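Local structure of WbbM protein (6U4B) at residues 34-46 with 284-296. The protein is a bifunctional O-antigen polymerase of Klebsiella pneumoniae, a trimeric enzyme that probably joins two glycosyltransferase activities in one chain. Residues are numbered along the deposited sequence; the frame is centred on the assembly and turned at random.
Sequences SHHKPSAFLNAAI and FVSNETFNGALNP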
# COMPACT_ATOMS: atom_id res chain seq x y z
N SER A 34 34.10 11.23 26.77
CA SER A 34 33.40 11.48 25.52
C SER A 34 33.77 10.42 24.49
O SER A 34 34.95 10.27 24.15
CB SER A 34 33.73 12.88 24.98
OG SER A 34 33.12 13.87 25.78
N HIS A 35 32.77 9.71 23.99
CA HIS A 35 32.95 8.68 22.99
C HIS A 35 32.10 9.00 21.76
O HIS A 35 31.00 9.55 21.88
CB HIS A 35 32.58 7.29 23.53
CG HIS A 35 33.26 6.93 24.81
ND1 HIS A 35 34.25 5.97 24.88
CD2 HIS A 35 33.10 7.38 26.07
CE1 HIS A 35 34.66 5.85 26.13
NE2 HIS A 35 33.98 6.70 26.87
N HIS A 36 32.62 8.65 20.59
CA HIS A 36 31.90 8.81 19.33
C HIS A 36 31.80 7.51 18.55
O HIS A 36 31.16 7.49 17.48
CB HIS A 36 32.56 9.89 18.47
CG HIS A 36 33.88 9.49 17.89
ND1 HIS A 36 35.05 9.49 18.62
CD2 HIS A 36 34.22 9.06 16.65
CE1 HIS A 36 36.05 9.09 17.86
NE2 HIS A 36 35.57 8.82 16.66
N LYS A 37 32.41 6.44 19.03
CA LYS A 37 32.33 5.13 18.39
C LYS A 37 32.54 4.08 19.47
O LYS A 37 32.91 4.41 20.60
CB LYS A 37 33.38 4.99 17.27
CG LYS A 37 34.82 5.07 17.73
CD LYS A 37 35.74 4.54 16.64
CE LYS A 37 37.07 5.29 16.60
NZ LYS A 37 37.94 4.77 15.52
N PRO A 38 32.26 2.80 19.16
CA PRO A 38 32.55 1.74 20.13
C PRO A 38 33.99 1.78 20.62
O PRO A 38 34.93 1.63 19.83
CB PRO A 38 32.26 0.45 19.35
CG PRO A 38 31.20 0.86 18.38
CD PRO A 38 31.54 2.27 17.98
N SER A 39 34.17 2.01 21.92
CA SER A 39 35.50 2.20 22.49
C SER A 39 35.46 1.85 23.97
O SER A 39 34.41 1.97 24.62
CB SER A 39 35.99 3.64 22.28
OG SER A 39 34.99 4.57 22.63
N ALA A 40 36.61 1.43 24.49
CA ALA A 40 36.67 0.86 25.83
C ALA A 40 36.24 1.86 26.89
O ALA A 40 36.53 3.05 26.82
CB ALA A 40 38.10 0.38 26.12
N PHE A 41 35.53 1.35 27.90
CA PHE A 41 35.04 2.15 29.02
C PHE A 41 35.89 1.89 30.26
O PHE A 41 36.30 0.76 30.52
CB PHE A 41 33.58 1.82 29.32
CG PHE A 41 32.64 2.13 28.19
CD1 PHE A 41 31.65 1.23 27.83
CD2 PHE A 41 32.72 3.34 27.51
CE1 PHE A 41 30.78 1.52 26.79
CE2 PHE A 41 31.85 3.63 26.48
CZ PHE A 41 30.88 2.72 26.12
N LEU A 42 36.14 2.95 31.02
CA LEU A 42 36.83 2.81 32.29
C LEU A 42 35.93 2.13 33.31
O LEU A 42 34.71 2.35 33.34
CB LEU A 42 37.29 4.17 32.80
CG LEU A 42 38.39 4.83 31.96
CD1 LEU A 42 38.68 6.24 32.44
CD2 LEU A 42 39.65 3.98 32.00
N ASN A 43 36.54 1.31 34.17
CA ASN A 43 35.76 0.47 35.06
C ASN A 43 35.25 1.19 36.29
O ASN A 43 34.27 0.73 36.90
CB ASN A 43 36.60 -0.74 35.50
CG ASN A 43 36.83 -1.73 34.38
OD1 ASN A 43 35.96 -1.93 33.53
ND2 ASN A 43 38.00 -2.35 34.38
N ALA A 44 35.86 2.30 36.68
CA ALA A 44 35.46 2.97 37.91
C ALA A 44 34.06 3.55 37.78
O ALA A 44 33.71 4.14 36.75
CB ALA A 44 36.46 4.07 38.28
N ALA A 45 33.25 3.36 38.82
CA ALA A 45 31.86 3.80 38.79
C ALA A 45 31.72 5.31 38.73
O ALA A 45 30.66 5.81 38.32
CB ALA A 45 31.12 3.26 40.02
N ILE A 46 32.75 6.06 39.13
CA ILE A 46 32.67 7.51 39.10
C ILE A 46 32.94 8.10 37.73
O ILE A 46 32.78 9.31 37.54
CB ILE A 46 33.64 8.13 40.13
CG1 ILE A 46 35.09 7.92 39.70
CG2 ILE A 46 33.41 7.51 41.50
CD1 ILE A 46 36.09 8.51 40.66
N PHE A 284 47.85 8.57 27.23
CA PHE A 284 47.35 8.22 25.91
C PHE A 284 47.34 6.70 25.77
O PHE A 284 48.30 6.03 26.16
CB PHE A 284 48.19 8.83 24.78
CG PHE A 284 47.75 8.38 23.41
CD1 PHE A 284 48.54 7.52 22.66
CD2 PHE A 284 46.54 8.80 22.87
CE1 PHE A 284 48.14 7.10 21.40
CE2 PHE A 284 46.14 8.38 21.62
CZ PHE A 284 46.94 7.53 20.88
N VAL A 285 46.25 6.19 25.21
CA VAL A 285 46.06 4.76 24.98
C VAL A 285 46.26 4.50 23.50
O VAL A 285 45.49 4.98 22.66
CB VAL A 285 44.67 4.30 25.45
CG1 VAL A 285 44.47 2.83 25.15
CG2 VAL A 285 44.50 4.59 26.93
N SER A 286 47.30 3.72 23.16
CA SER A 286 47.70 3.56 21.77
C SER A 286 46.89 2.52 21.02
O SER A 286 46.86 2.55 19.79
CB SER A 286 49.19 3.20 21.70
OG SER A 286 49.53 2.23 22.68
N ASN A 287 46.23 1.59 21.72
CA ASN A 287 45.44 0.54 21.08
C ASN A 287 43.99 0.65 21.54
O ASN A 287 43.70 0.48 22.73
CB ASN A 287 46.01 -0.84 21.41
CG ASN A 287 47.35 -1.09 20.77
OD1 ASN A 287 47.59 -0.70 19.62
ND2 ASN A 287 48.25 -1.74 21.50
N GLU A 288 43.10 0.92 20.60
CA GLU A 288 41.68 1.01 20.91
C GLU A 288 41.08 -0.38 21.03
O GLU A 288 41.38 -1.27 20.23
CB GLU A 288 40.94 1.82 19.85
CG GLU A 288 39.68 2.49 20.34
CD GLU A 288 39.04 3.39 19.30
OE1 GLU A 288 38.02 2.99 18.70
OE2 GLU A 288 39.58 4.49 19.06
N THR A 289 40.25 -0.57 22.05
CA THR A 289 39.53 -1.82 22.27
C THR A 289 38.05 -1.49 22.51
O THR A 289 37.64 -0.33 22.49
CB THR A 289 40.11 -2.60 23.45
OG1 THR A 289 40.01 -1.82 24.64
CG2 THR A 289 41.58 -2.94 23.20
N PHE A 290 37.25 -2.53 22.72
CA PHE A 290 35.84 -2.37 23.06
C PHE A 290 35.46 -3.39 24.12
O PHE A 290 35.73 -4.58 23.96
CB PHE A 290 34.95 -2.53 21.82
CG PHE A 290 33.48 -2.58 22.15
CD1 PHE A 290 32.78 -1.42 22.44
CD2 PHE A 290 32.81 -3.79 22.17
CE1 PHE A 290 31.43 -1.46 22.74
CE2 PHE A 290 31.46 -3.85 22.47
CZ PHE A 290 30.77 -2.68 22.75
N ASN A 291 34.83 -2.90 25.19
CA ASN A 291 34.46 -3.75 26.32
C ASN A 291 33.01 -3.54 26.76
O ASN A 291 32.61 -4.09 27.79
CB ASN A 291 35.41 -3.52 27.51
CG ASN A 291 35.30 -2.11 28.10
OD1 ASN A 291 34.73 -1.20 27.49
ND2 ASN A 291 35.87 -1.93 29.28
N GLY A 292 32.23 -2.77 26.01
CA GLY A 292 30.86 -2.47 26.39
C GLY A 292 29.88 -3.58 26.05
O GLY A 292 30.24 -4.68 25.63
N ALA A 293 28.61 -3.26 26.26
CA ALA A 293 27.51 -4.19 26.01
C ALA A 293 26.23 -3.38 25.83
O ALA A 293 26.12 -2.25 26.32
CB ALA A 293 27.35 -5.20 27.15
N LEU A 294 25.27 -3.97 25.12
CA LEU A 294 24.01 -3.30 24.85
C LEU A 294 23.01 -3.61 25.96
O LEU A 294 22.88 -4.75 26.40
CB LEU A 294 23.44 -3.73 23.50
CG LEU A 294 24.24 -3.22 22.30
CD1 LEU A 294 23.64 -3.71 21.00
CD2 LEU A 294 24.33 -1.70 22.32
N ASN A 295 22.30 -2.59 26.39
CA ASN A 295 21.31 -2.82 27.42
C ASN A 295 19.92 -2.98 26.82
O ASN A 295 19.62 -2.40 25.77
CB ASN A 295 21.29 -1.67 28.43
CG ASN A 295 22.42 -1.77 29.44
OD1 ASN A 295 23.58 -1.55 29.11
ND2 ASN A 295 22.08 -2.11 30.68
N PRO A 296 19.06 -3.79 27.44
CA PRO A 296 17.68 -3.91 26.97
C PRO A 296 16.97 -2.57 27.01
O PRO A 296 17.22 -1.73 27.89
CB PRO A 296 17.06 -4.91 27.95
CG PRO A 296 18.22 -5.68 28.50
CD PRO A 296 19.35 -4.70 28.57
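Ala40 and Phe290, their CA atoms 4.3 Å apart, mark where residues 37-43 and 288-292, both without regular structure and running 72° apart end to end, pass each other: the loop that follows strand 29-35 in the DUF4422 region, and the linker that leaves strand 277-285 for the glycosyltransferase family 8 part. The meeting illustrates how an interdomain linker can be anchored by one side-chain amide that imitates a backbone partner. Asn291 reads both polar groups of Phe41: its OD1 accepts from Phe41 N at 2.7 Å, the donor nitrogen lying somewhat out of the plane of the side-chain carbonyl, while its ND2 gives a nearly straight bond (166°) to Phe41 O, meeting a lone pair in the carbonyl plane. These two bonds fix the rotation of the amide, and a chi1 of 65°, which places CG between the backbone N and carbonyl carbon, brings it up to the loop. Arg397 hydrogen-bonds the backbone oxygen of Asn291. The Phe41 ring lies beside Gly292, with CE1 4.0 Å from the glycine CA, and its CE2 sits over the centre of the His35 imidazole. That imidazole in turn donates from ND1, in its ring plane, to Ser39 OG, which passes a bond to Lys37 O and so ties the loop's turn together. Next to it, Pro38 CB packs 3.6 Å from Phe290 CD1, and the Phe290 ring also meets Phe365 of the glycosyltransferase family 8 region. Glu288 is held chiefly by Arg104, with Tyr103 bonding the same OE2; Lys37 adds a long salt bridge to OE1, its aliphatic chain lying against the carboxylate. Between Glu288 and Asn291, Thr289 O receives a CA-H...O contact from Ser39 CA, and Thr289 OG1 lies 3.3 Å from Ala40 CB.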